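Local atomic coordinates of alanine racemase (Acinetobacter baumannii, PDB entry 4QHR), a protein that belongs to the alanine racemase family, two-domain enzymes with a TIM-barrel N-terminal domain, a beta-rich C-terminal domain and covalently attached pyridoxal phosphate. Residues A[6-11]-A[232-237]; A[285-290]-A[320-325]. One frame throughout, in Å; residues are numbered along the deposited sequence.

Interaction 1: A[6-11]-A[232-237]; sequences VYIDRQ and PVMTFT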
ATOM      1  N   VAL A   6       1.183  12.694  -4.949  1.00  8.06           N
ATOM      2  CA  VAL A   6       2.313  11.916  -5.452  1.00  8.01           C
ATOM      3  C   VAL A   6       2.721  12.599  -6.760  1.00  8.14           C
ATOM      4  O   VAL A   6       1.934  12.600  -7.719  1.00  8.25           O
ATOM      5  CB  VAL A   6       1.930  10.476  -5.720  1.00  7.84           C
ATOM      6  CG1 VAL A   6       3.012   9.741  -6.516  1.00  7.78           C
ATOM      7  CG2 VAL A   6       1.620   9.714  -4.410  1.00  7.86           C
ATOM      8  N   TYR A   7       3.907  13.183  -6.756  1.00  8.42           N
ATOM      9  CA  TYR A   7       4.491  13.927  -7.890  1.00  9.14           C
ATOM     10  C   TYR A   7       5.542  13.060  -8.518  1.00  9.07           C
ATOM     11  O   TYR A   7       6.328  12.458  -7.796  1.00  8.55           O
ATOM     12  CB  TYR A   7       5.228  15.199  -7.421  1.00  9.62           C
ATOM     13  CG  TYR A   7       4.366  16.240  -6.772  1.00 10.27           C
ATOM     14  CD1 TYR A   7       4.151  16.230  -5.395  1.00 10.91           C
ATOM     15  CD2 TYR A   7       3.784  17.212  -7.502  1.00 10.55           C
ATOM     16  CE1 TYR A   7       3.374  17.179  -4.779  1.00 11.63           C
ATOM     17  CE2 TYR A   7       2.988  18.149  -6.900  1.00 11.43           C
ATOM     18  CZ  TYR A   7       2.797  18.128  -5.532  1.00 11.66           C
ATOM     19  OH  TYR A   7       2.021  19.053  -4.909  1.00 13.18           O
ATOM     20  N   ILE A   8       5.576  13.044  -9.837  1.00  9.36           N
ATOM     21  CA  ILE A   8       6.524  12.255 -10.609  1.00 10.44           C
ATOM     22  C   ILE A   8       7.312  13.164 -11.552  1.00 10.89           C
ATOM     23  O   ILE A   8       6.727  13.734 -12.493  1.00 11.97           O
ATOM     24  CB  ILE A   8       5.782  11.162 -11.442  1.00 11.05           C
ATOM     25  CG1 ILE A   8       4.858  10.310 -10.580  1.00 11.41           C
ATOM     26  CG2 ILE A   8       6.800  10.273 -12.157  1.00 11.48           C
ATOM     27  CD1 ILE A   8       5.629   9.403  -9.597  1.00 11.80           C
ATOM     28  N   ASP A   9       8.615  13.283 -11.333  1.00 10.94           N
ATOM     29  CA  ASP A   9       9.551  14.155 -12.105  1.00 12.01           C
ATOM     30  C   ASP A   9      10.103  13.418 -13.335  1.00 11.44           C
ATOM     31  O   ASP A   9      10.924  12.523 -13.201  1.00 10.65           O
ATOM     32  CB  ASP A   9      10.619  14.635 -11.138  1.00 13.45           C
ATOM     33  CG  ASP A   9      11.751  15.450 -11.763  1.00 15.86           C
ATOM     34  OD1 ASP A   9      11.802  15.817 -12.954  1.00 15.63           O
ATOM     35  OD2 ASP A   9      12.660  15.737 -10.935  1.00 18.77           O
ATOM     36  N   ARG A  10       9.596  13.801 -14.519  1.00 11.13           N
ATOM     37  CA  ARG A  10       9.970  13.177 -15.834  1.00 11.29           C
ATOM     38  C   ARG A  10      11.431  13.449 -16.173  1.00 10.95           C
ATOM     39  O   ARG A  10      12.124  12.626 -16.721  1.00 10.77           O
ATOM     40  CB  ARG A  10       9.071  13.701 -16.990  1.00 11.27           C
ATOM     41  N   GLN A  11      11.938  14.595 -15.798  1.00 11.86           N
ATOM     42  CA  GLN A  11      13.355  14.899 -16.101  1.00 13.16           C
ATOM     43  C   GLN A  11      14.317  14.027 -15.273  1.00 11.56           C
ATOM     44  O   GLN A  11      15.385  13.654 -15.729  1.00 11.47           O
ATOM     45  CB  GLN A  11      13.673  16.372 -15.891  1.00 15.51           C
ATOM     46  CG  GLN A  11      12.835  17.311 -16.798  1.00 18.23           C
ATOM     47  CD  GLN A  11      11.320  17.318 -16.487  1.00 21.58           C
ATOM     48  OE1 GLN A  11      10.880  17.129 -15.319  1.00 22.31           O
ATOM     49  NE2 GLN A  11      10.504  17.515 -17.534  1.00 24.88           N
ATOM     50  N   PRO A 232      15.977  11.454  -7.267  1.00 10.53           N
ATOM     51  CA  PRO A 232      14.656  10.929  -6.845  1.00 10.05           C
ATOM     52  C   PRO A 232      13.565  11.365  -7.809  1.00  9.63           C
ATOM     53  O   PRO A 232      13.467  12.559  -8.165  1.00  9.82           O
ATOM     54  CB  PRO A 232      14.465  11.546  -5.455  1.00 10.12           C
ATOM     55  CG  PRO A 232      15.850  11.735  -4.940  1.00 10.30           C
ATOM     56  CD  PRO A 232      16.718  12.038  -6.140  1.00 10.22           C
ATOM     57  N   VAL A 233      12.724  10.430  -8.213  1.00  9.05           N
ATOM     58  CA  VAL A 233      11.671  10.735  -9.160  1.00  8.74           C
ATOM     59  C   VAL A 233      10.364  11.120  -8.423  1.00  8.32           C
ATOM     60  O   VAL A 233       9.652  12.079  -8.813  1.00  8.67           O
ATOM     61  CB  VAL A 233      11.469   9.535 -10.082  1.00  8.86           C
ATOM     62  CG1 VAL A 233      10.206   9.689 -10.949  1.00  9.10           C
ATOM     63  CG2 VAL A 233      12.685   9.301 -10.945  1.00  8.89           C
ATOM     64  N   MET A 234      10.018  10.370  -7.385  1.00  7.78           N
ATOM     65  CA  MET A 234       8.788  10.586  -6.659  1.00  7.50           C
ATOM     66  C   MET A 234       8.977  11.512  -5.452  1.00  7.24           C
ATOM     67  O   MET A 234       9.853  11.260  -4.614  1.00  6.83           O
ATOM     68  CB  MET A 234       8.217   9.252  -6.124  1.00  7.45           C
ATOM     69  CG  MET A 234       6.880   9.394  -5.446  1.00  7.59           C
ATOM     70  SD  MET A 234       6.127   7.955  -4.661  1.00  7.95           S
ATOM     71  CE  MET A 234       6.058   6.774  -6.020  1.00  7.86           C
ATOM     72  N   THR A 235       8.109  12.519  -5.367  1.00  7.25           N
ATOM     73  CA  THR A 235       7.881  13.244  -4.112  1.00  7.46           C
ATOM     74  C   THR A 235       6.476  12.959  -3.586  1.00  7.49           C
ATOM     75  O   THR A 235       5.456  13.114  -4.324  1.00  7.85           O
ATOM     76  CB  THR A 235       8.103  14.739  -4.302  1.00  7.52           C
ATOM     77  OG1 THR A 235       9.383  14.912  -4.903  1.00  7.51           O
ATOM     78  CG2 THR A 235       8.131  15.434  -2.936  1.00  7.51           C
ATOM     79  N   PHE A 236       6.384  12.566  -2.317  1.00  7.45           N
ATOM     80  CA  PHE A 236       5.099  12.197  -1.694  1.00  7.55           C
ATOM     81  C   PHE A 236       4.847  13.290  -0.644  1.00  8.06           C
ATOM     82  O   PHE A 236       5.618  13.433   0.311  1.00  7.83           O
ATOM     83  CB  PHE A 236       5.240  10.794  -1.084  1.00  7.64           C
ATOM     84  CG  PHE A 236       3.976  10.192  -0.470  1.00  7.69           C
ATOM     85  CD1 PHE A 236       2.671  10.544  -0.865  1.00  7.72           C
ATOM     86  CD2 PHE A 236       4.111   9.205   0.479  1.00  7.92           C
ATOM     87  CE1 PHE A 236       1.562   9.925  -0.272  1.00  7.75           C
ATOM     88  CE2 PHE A 236       3.024   8.602   1.078  1.00  7.82           C
ATOM     89  CZ  PHE A 236       1.752   8.967   0.712  1.00  7.98           C
ATOM     90  N   THR A 237       3.781  14.074  -0.852  1.00  8.57           N
ATOM     91  CA  THR A 237       3.414  15.168   0.069  1.00  8.76           C
ATOM     92  C   THR A 237       2.019  15.110   0.691  1.00  8.89           C
ATOM     93  O   THR A 237       1.127  14.424   0.234  1.00  8.94           O
ATOM     94  CB  THR A 237       3.600  16.560  -0.587  1.00  8.58           C
ATOM     95  OG1 THR A 237       2.540  16.835  -1.520  1.00  8.72           O
ATOM     96  CG2 THR A 237       4.987  16.653  -1.256  1.00  9.01           C
TER

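Interaction 2: A[285-290]-A[320-325]; sequences NFVAID and VELWGN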
ATOM      1  N   ASN A 285      11.421   8.175  12.688  1.00 10.79           N
ATOM      2  CA  ASN A 285      11.257   8.620  11.325  1.00  9.99           C
ATOM      3  C   ASN A 285      11.017  10.132  11.335  1.00  9.70           C
ATOM      4  O   ASN A 285      10.594  10.697  12.364  1.00  9.66           O
ATOM      5  CB  ASN A 285      10.067   7.878  10.685  1.00  9.80           C
ATOM      6  CG  ASN A 285       9.980   8.131   9.204  1.00  9.59           C
ATOM      7  OD1 ASN A 285      11.007   8.250   8.544  1.00  9.15           O
ATOM      8  ND2 ASN A 285       8.753   8.342   8.691  1.00 10.33           N
ATOM      9  N   PHE A 286      11.294  10.768  10.203  1.00  9.40           N
ATOM     10  CA  PHE A 286      11.187  12.197  10.041  1.00  9.46           C
ATOM     11  C   PHE A 286      10.418  12.514   8.768  1.00  9.34           C
ATOM     12  O   PHE A 286      10.397  11.707   7.835  1.00  8.99           O
ATOM     13  CB  PHE A 286      12.595  12.821   9.979  1.00  9.68           C
ATOM     14  CG  PHE A 286      13.394  12.617  11.249  1.00  9.95           C
ATOM     15  CD1 PHE A 286      14.123  11.481  11.407  1.00 10.00           C
ATOM     16  CD2 PHE A 286      13.376  13.560  12.276  1.00 10.25           C
ATOM     17  CE1 PHE A 286      14.833  11.240  12.599  1.00 10.41           C
ATOM     18  CE2 PHE A 286      14.091  13.342  13.451  1.00 10.46           C
ATOM     19  CZ  PHE A 286      14.816  12.159  13.605  1.00 10.26           C
ATOM     20  N   VAL A 287       9.814  13.695   8.743  1.00  9.19           N
ATOM     21  CA  VAL A 287       9.331  14.312   7.518  1.00  9.56           C
ATOM     22  C   VAL A 287      10.158  15.592   7.238  1.00 10.18           C
ATOM     23  O   VAL A 287      10.856  16.109   8.130  1.00 10.76           O
ATOM     24  CB  VAL A 287       7.863  14.659   7.570  1.00  9.54           C
ATOM     25  CG1 VAL A 287       7.030  13.416   7.871  1.00  9.46           C
ATOM     26  CG2 VAL A 287       7.557  15.741   8.636  1.00  9.28           C
ATOM     27  N   ALA A 288      10.039  16.121   6.031  1.00 11.41           N
ATOM     28  CA  ALA A 288      10.775  17.325   5.643  1.00 11.92           C
ATOM     29  C   ALA A 288       9.786  18.464   5.509  1.00 12.64           C
ATOM     30  O   ALA A 288       8.765  18.339   4.800  1.00 12.14           O
ATOM     31  CB  ALA A 288      11.514  17.096   4.352  1.00 11.87           C
ATOM     32  N   ILE A 289      10.042  19.556   6.217  1.00 13.22           N
ATOM     33  CA  ILE A 289       9.161  20.738   6.202  1.00 13.97           C
ATOM     34  C   ILE A 289      10.043  21.988   6.300  1.00 15.10           C
ATOM     35  O   ILE A 289      10.874  22.058   7.206  1.00 15.22           O
ATOM     36  CB  ILE A 289       8.229  20.815   7.454  1.00 14.86           C
ATOM     37  CG1 ILE A 289       7.382  19.569   7.585  1.00 14.08           C
ATOM     38  CG2 ILE A 289       7.370  22.094   7.403  1.00 15.14           C
ATOM     39  CD1 ILE A 289       6.482  19.528   8.804  1.00 14.05           C
ATOM     40  N   ASP A 290       9.845  22.954   5.397  1.00 16.18           N
ATOM     41  CA  ASP A 290      10.453  24.292   5.473  1.00 16.92           C
ATOM     42  C   ASP A 290      12.005  24.180   5.554  1.00 17.00           C
ATOM     43  O   ASP A 290      12.651  24.979   6.248  1.00 17.16           O
ATOM     44  CB  ASP A 290       9.860  25.072   6.685  1.00 17.47           C
ATOM     45  CG  ASP A 290      10.228  26.587   6.674  1.00 19.11           C
ATOM     46  OD1 ASP A 290      10.111  27.215   5.622  1.00 19.40           O
ATOM     47  OD2 ASP A 290      10.648  27.142   7.717  1.00 21.74           O
ATOM     48  N   VAL A 320       4.135  19.330   3.615  1.00 10.70           N
ATOM     49  CA  VAL A 320       4.968  18.403   4.356  1.00  9.98           C
ATOM     50  C   VAL A 320       5.401  17.265   3.401  1.00  9.84           C
ATOM     51  O   VAL A 320       4.534  16.658   2.737  1.00 10.10           O
ATOM     52  CB  VAL A 320       4.170  17.780   5.517  1.00  9.87           C
ATOM     53  CG1 VAL A 320       4.975  16.704   6.253  1.00  9.54           C
ATOM     54  CG2 VAL A 320       3.741  18.869   6.491  1.00 10.12           C
ATOM     55  N   GLU A 321       6.706  17.036   3.305  1.00  9.53           N
ATOM     56  CA  GLU A 321       7.255  16.024   2.432  1.00  9.68           C
ATOM     57  C   GLU A 321       7.480  14.724   3.185  1.00  9.77           C
ATOM     58  O   GLU A 321       8.250  14.677   4.162  1.00  9.82           O
ATOM     59  CB  GLU A 321       8.571  16.509   1.811  1.00  9.59           C
ATOM     60  CG  GLU A 321       9.266  15.443   0.951  1.00  9.62           C
ATOM     61  CD  GLU A 321      10.573  15.980   0.355  1.00 10.06           C
ATOM     62  OE1 GLU A 321      10.572  17.182  -0.005  1.00 11.06           O
ATOM     63  OE2 GLU A 321      11.575  15.242   0.299  1.00  9.39           O
ATOM     64  N   LEU A 322       6.833  13.652   2.728  1.00  9.77           N
ATOM     65  CA  LEU A 322       6.991  12.351   3.360  1.00  9.26           C
ATOM     66  C   LEU A 322       8.189  11.638   2.787  1.00  9.26           C
ATOM     67  O   LEU A 322       8.967  11.034   3.510  1.00  9.09           O
ATOM     68  CB  LEU A 322       5.721  11.556   3.221  1.00  9.86           C
ATOM     69  CG  LEU A 322       4.600  12.418   3.787  1.00 10.42           C
ATOM     70  CD1 LEU A 322       3.344  12.081   3.078  1.00 10.91           C
ATOM     71  CD2 LEU A 322       4.561  12.326   5.307  1.00 10.22           C
ATOM     72  N   TRP A 323       8.387  11.745   1.484  1.00  8.63           N
ATOM     73  CA  TRP A 323       9.671  11.471   0.918  1.00  8.40           C
ATOM     74  C   TRP A 323       9.775  12.139  -0.412  1.00  8.65           C
ATOM     75  O   TRP A 323       8.748  12.536  -0.996  1.00  8.34           O
ATOM     76  CB  TRP A 323       9.923   9.966   0.816  1.00  8.61           C
ATOM     77  CG  TRP A 323       8.949   9.134   0.018  1.00  8.20           C
ATOM     78  CD1 TRP A 323       8.885   9.019  -1.355  1.00  8.39           C
ATOM     79  CD2 TRP A 323       8.027   8.190   0.536  1.00  8.10           C
ATOM     80  NE1 TRP A 323       7.927   8.088  -1.695  1.00  8.23           N
ATOM     81  CE2 TRP A 323       7.388   7.578  -0.548  1.00  8.00           C
ATOM     82  CE3 TRP A 323       7.643   7.831   1.835  1.00  7.94           C
ATOM     83  CZ2 TRP A 323       6.395   6.611  -0.381  1.00  8.06           C
ATOM     84  CZ3 TRP A 323       6.655   6.869   1.990  1.00  8.10           C
ATOM     85  CH2 TRP A 323       6.061   6.263   0.874  1.00  8.09           C
ATOM     86  N   GLY A 324      11.012  12.316  -0.875  1.00  8.80           N
ATOM     87  CA  GLY A 324      11.294  13.003  -2.131  1.00  8.89           C
ATOM     88  C   GLY A 324      12.763  13.435  -2.164  1.00  9.35           C
ATOM     89  O   GLY A 324      13.643  12.663  -1.853  1.00  9.46           O
ATOM     90  N   ASN A 325      13.040  14.669  -2.554  1.00 10.09           N
ATOM     91  CA  ASN A 325      14.451  15.102  -2.608  1.00 10.92           C
ATOM     92  C   ASN A 325      15.068  15.496  -1.246  1.00 10.82           C
ATOM     93  O   ASN A 325      16.310  15.566  -1.125  1.00 11.31           O
ATOM     94  CB  ASN A 325      14.596  16.277  -3.539  1.00 11.34           C
ATOM     95  CG  ASN A 325      14.449  15.902  -4.977  1.00 11.76           C
ATOM     96  OD1 ASN A 325      13.418  16.207  -5.626  1.00 12.64           O
ATOM     97  ND2 ASN A 325      15.443  15.247  -5.494  1.00 11.88           N
TER
HETATM   98  O   HOH W   1       8.523  10.417   6.337  1.00  5.79           O

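Interaction 1: A[6-11]-A[232-237]
Val6, Tyr7 and Ile8 pair with Phe236, Thr235 and Met234 in an antiparallel beta ladder that builds the N-terminal strand 4-8 into the mixed sheet of the C-terminal domain, just before helix 10-23 leads the chain into the TIM barrel. Strand 352-355 borders strand 4-8 as well, through backbone bonds from Val6 and Ile8 to Gln354. Across the contact, Tyr7 and Thr235 form the hydrogen-bonded pair: Tyr7 N donates to Thr235 O at 2.9 Å, almost straight at 176°, and Thr235 N returns a bond to Tyr7 O. Beyond the ladder, Asp9 N reaches Val233 O at 3.0 Å. On the buried face, the two methyls of Val6 divide their partners. CG1, anti to the backbone N (chi1 168°), meets Met234 CG at 4.0 Å, while CG2 touches Phe236 CD1 at 3.8 Å. Further along, Ile8 CG2 rests against Val233 CG1 at 3.7 Å, and Val233 also packs on Ala12, Leu13 and Asn16 of helix 10-23. The other face carries the Tyr7 ring, whose edge is turned to Thr237: CE1 lies 3.4 Å from Thr237 OG1, with the two side chains crossing at about a right angle. Asp9 is the N-cap of helix 10-23, where its OD1 accepts from Ala12 N and, weakly, from Gln11 N at 3.1 Å.

Interaction 2: A[285-290]-A[320-325]
Ala288 and Glu321 form a single antiparallel bridge, a hydrogen-bonded pair in which Ala288 N donates to Glu321 O at 3.0 Å and Glu321 N to Ala288 O at 2.9 Å, both nearly straight. This bridge brings strand 286-289 to strand 319-321 in the C-terminal beta domain, just ahead of a classic beta bulge where Leu322 and Trp323 both face Phe236. The side chains of Val287, Ile289, Val320 and Leu322 make an aliphatic cluster, which Ile307 of strand 305-308 joins by touching Val287 and Ile289. Val320 uses both of its methyls: CG1 meets Val287 CG2 at 3.6 Å, and CG2 meets Ile289 CD1 at 3.6 Å. Val287 CG1, set anti to its carbonyl carbon (chi1 -57°), touches Leu322 CD2 at 3.7 Å, the two side chains lying side by side and pointing the same way. Beside the bridge, Ala288 CB packs on Glu321 CB. The buried carboxylate of Glu321 is satisfied by His326 ND1 at OE1 and Arg327 N at OE2. At the corner, a water links the two segments, donating to Phe286 O at 2.7 Å and to Leu322 O at 2.9 Å while accepting from Asn285 ND2.

Strand 234-246 connects the two contacts, whose centres lie about 13 Å apart: it pairs with strand 4-8 in interaction 1 and with strand 319-321, which carries one side of interaction 2. The junction falls at Phe236, whose N lies 2.7 Å from Trp323 O and whose O lies 2.7 Å from Leu322 N, both probable hydrogen bonds. Side chains reinforce it, since the rings of Phe236 and Trp323 meet with their planes at about 60° and Met234 SD packs 3.5 Å from Trp323 NE1. Neither contact contains Lys34, the residue modified by pyridoxal phosphate, which follows strand 28-32 of the barrel. Met234 does touch His40, a few residues beyond Lys34 in the chain.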